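Local coordinates for D-alanyl-D-alanine carboxypeptidase DacD (Escherichia coli, PDB 5FSR), which removes C-terminal D-alanine residues from peptidoglycan precursors as a penicillin-binding serine carboxypeptidase of cell-wall synthesis, at residues Leu275-Trp278 against Gly279-Phe283. Numbering follows the deposited sequence.
Sequences LLRW and GQQNF
Trp-278 and Phe-283 form an edge-to-face aromatic pair at the C-terminal end of helix 265-282, which packs against the five-stranded antiparallel sheet of the peptidase domain and leads directly into strand 283-289 of the C-terminal domain. The tightly packed side is the aromatic one. The CE1 edge of Phe-283 comes over the face of the indole, with CE1 3.4 Å from CH2 of Trp-278. Their planes stand at 64°. A chi1 of 175° sets the Trp-278 ring beside its carbonyl carbon and sends it outward from the helix, and the ring of Phe-283, the first residue to leave helical geometry, leans back over it. Leu-51 and Ser-29 also touch Phe-283, while Pro-33 and Thr-52 touch Trp-278.

Hydrogen bonding slackens along the same turn. Gly-279 N binds Leu-275 O at 2.8 Å, whereas Asn-282 N reaches Trp-278 O only weakly, at 3.5 Å. The looser, more solvent-accessible side carries Arg-277 and Gln-281, whose guanidinium and amide stack with CD of Gln-281 over the guanidinium centre. At the helix end, the Asn-282 amide turns back beside the indole, and its ND2 makes a second weak bond to Trp-278 O, 3.2 Å long and bent to 135° at the hydrogen.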
ATOM      1  N   LEU A 275      11.844   8.847   6.491  1.00 35.63           N
ATOM      2  CA  LEU A 275      11.629   7.484   6.959  1.00 34.00           C
ATOM      3  C   LEU A 275      12.282   6.464   6.041  1.00 33.28           C
ATOM      4  O   LEU A 275      13.086   5.641   6.513  1.00 34.20           O
ATOM      5  CB  LEU A 275      10.147   7.154   7.087  1.00 32.41           C
ATOM      6  CG  LEU A 275       9.467   7.592   8.369  1.00 32.82           C
ATOM      7  CD1 LEU A 275       7.978   7.259   8.271  1.00 31.15           C
ATOM      8  CD2 LEU A 275      10.099   6.892   9.583  1.00 33.19           C
ATOM      9  N   LEU A 276      11.953   6.552   4.754  1.00 32.24           N
ATOM     10  CA  LEU A 276      12.510   5.708   3.689  1.00 31.54           C
ATOM     11  C   LEU A 276      14.023   5.822   3.495  1.00 32.65           C
ATOM     12  O   LEU A 276      14.683   4.866   3.112  1.00 32.05           O
ATOM     13  CB  LEU A 276      11.864   6.061   2.337  1.00 30.88           C
ATOM     14  CG  LEU A 276      10.420   5.666   2.125  1.00 29.36           C
ATOM     15  CD1 LEU A 276       9.823   6.395   0.894  1.00 29.37           C
ATOM     16  CD2 LEU A 276      10.319   4.159   1.992  1.00 28.14           C
ATOM     17  N   ARG A 277      14.555   7.010   3.688  1.00 34.08           N
ATOM     18  CA  ARG A 277      15.998   7.167   3.638  1.00 36.19           C
ATOM     19  C   ARG A 277      16.689   6.460   4.815  1.00 36.09           C
ATOM     20  O   ARG A 277      17.734   5.850   4.631  1.00 36.89           O
ATOM     21  CB  ARG A 277      16.394   8.640   3.612  1.00 38.39           C
ATOM     22  CG  ARG A 277      17.698   8.853   2.908  1.00 40.82           C
ATOM     23  CD  ARG A 277      17.461   8.795   1.412  1.00 40.94           C
ATOM     24  NE  ARG A 277      18.738   8.583   0.720  1.00 42.98           N
ATOM     25  CZ  ARG A 277      19.377   7.412   0.551  1.00 42.93           C
ATOM     26  NH1 ARG A 277      18.851   6.266   0.970  1.00 41.23           N
ATOM     27  NH2 ARG A 277      20.567   7.382  -0.074  1.00 44.89           N
ATOM     28  N   TRP A 278      16.103   6.563   6.009  1.00 35.28           N
ATOM     29  CA  TRP A 278      16.643   5.920   7.222  1.00 35.33           C
ATOM     30  C   TRP A 278      16.472   4.412   7.089  1.00 33.83           C
ATOM     31  O   TRP A 278      17.323   3.658   7.515  1.00 34.12           O
ATOM     32  CB  TRP A 278      15.944   6.450   8.469  1.00 35.23           C
ATOM     33  CG  TRP A 278      16.328   5.796   9.768  1.00 35.57           C
ATOM     34  CD1 TRP A 278      17.396   6.122  10.581  1.00 37.21           C
ATOM     35  CD2 TRP A 278      15.619   4.739  10.446  1.00 34.15           C
ATOM     36  NE1 TRP A 278      17.397   5.314  11.687  1.00 37.05           N
ATOM     37  CE2 TRP A 278      16.327   4.461  11.637  1.00 35.28           C
ATOM     38  CE3 TRP A 278      14.476   3.995  10.153  1.00 32.32           C
ATOM     39  CZ2 TRP A 278      15.909   3.480  12.544  1.00 34.81           C
ATOM     40  CZ3 TRP A 278      14.068   3.006  11.048  1.00 31.87           C
ATOM     41  CH2 TRP A 278      14.767   2.769  12.227  1.00 33.16           C
ATOM     42  N   GLY A 279      15.379   3.986   6.463  1.00 32.06           N
ATOM     43  CA  GLY A 279      15.208   2.592   6.149  1.00 30.94           C
ATOM     44  C   GLY A 279      16.295   2.084   5.234  1.00 31.65           C
ATOM     45  O   GLY A 279      16.893   1.037   5.502  1.00 32.23           O
ATOM     46  N   GLN A 280      16.572   2.843   4.175  1.00 32.18           N
ATOM     47  CA  GLN A 280      17.425   2.385   3.057  1.00 32.92           C
ATOM     48  C   GLN A 280      18.894   2.277   3.416  1.00 34.40           C
ATOM     49  O   GLN A 280      19.563   1.363   2.951  1.00 34.89           O
ATOM     50  CB  GLN A 280      17.259   3.262   1.779  1.00 33.48           C
ATOM     51  CG  GLN A 280      16.239   2.678   0.817  1.00 32.36           C
ATOM     52  CD  GLN A 280      15.838   3.603  -0.337  1.00 33.00           C
ATOM     53  OE1 GLN A 280      16.653   4.362  -0.871  1.00 34.66           O
ATOM     54  NE2 GLN A 280      14.552   3.511  -0.749  1.00 31.64           N
ATOM     55  N   GLN A 281      19.374   3.221   4.225  1.00 35.19           N
ATOM     56  CA  GLN A 281      20.784   3.329   4.578  1.00 37.01           C
ATOM     57  C   GLN A 281      21.233   2.419   5.730  1.00 36.78           C
ATOM     58  O   GLN A 281      22.372   1.968   5.738  1.00 38.02           O
ATOM     59  CB  GLN A 281      21.091   4.766   4.947  1.00 38.56           C
ATOM     60  CG  GLN A 281      20.869   5.743   3.811  1.00 39.24           C
ATOM     61  CD  GLN A 281      21.019   7.166   4.284  1.00 40.81           C
ATOM     62  OE1 GLN A 281      20.123   7.695   4.936  1.00 40.39           O
ATOM     63  NE2 GLN A 281      22.147   7.784   3.980  1.00 43.17           N
ATOM     64  N   ASN A 282      20.321   2.161   6.671  1.00 35.07           N
ATOM     65  CA  ASN A 282      20.629   1.508   7.945  1.00 35.18           C
ATOM     66  C   ASN A 282      20.219   0.029   8.122  1.00 33.88           C
ATOM     67  O   ASN A 282      20.663  -0.619   9.071  1.00 34.42           O
ATOM     68  CB  ASN A 282      20.040   2.363   9.081  1.00 35.06           C
ATOM     69  CG  ASN A 282      20.692   3.734   9.160  1.00 36.71           C
ATOM     70  OD1 ASN A 282      21.926   3.828   9.206  1.00 38.42           O
ATOM     71  ND2 ASN A 282      19.884   4.800   9.154  1.00 36.32           N
ATOM     72  N   PHE A 283      19.380  -0.468   7.217  1.00 32.28           N
ATOM     73  CA  PHE A 283      18.869  -1.822   7.225  1.00 31.28           C
ATOM     74  C   PHE A 283      19.014  -2.484   5.842  1.00 31.39           C
ATOM     75  O   PHE A 283      19.157  -1.812   4.806  1.00 31.49           O
ATOM     76  CB  PHE A 283      17.376  -1.841   7.613  1.00 29.49           C
ATOM     77  CG  PHE A 283      17.070  -1.235   8.961  1.00 29.39           C
ATOM     78  CD1 PHE A 283      17.034   0.131   9.125  1.00 29.61           C
ATOM     79  CD2 PHE A 283      16.791  -2.046  10.064  1.00 29.35           C
ATOM     80  CE1 PHE A 283      16.741   0.686  10.364  1.00 29.96           C
ATOM     81  CE2 PHE A 283      16.491  -1.498  11.305  1.00 29.66           C
ATOM     82  CZ  PHE A 283      16.464  -0.124  11.457  1.00 29.95           C
TER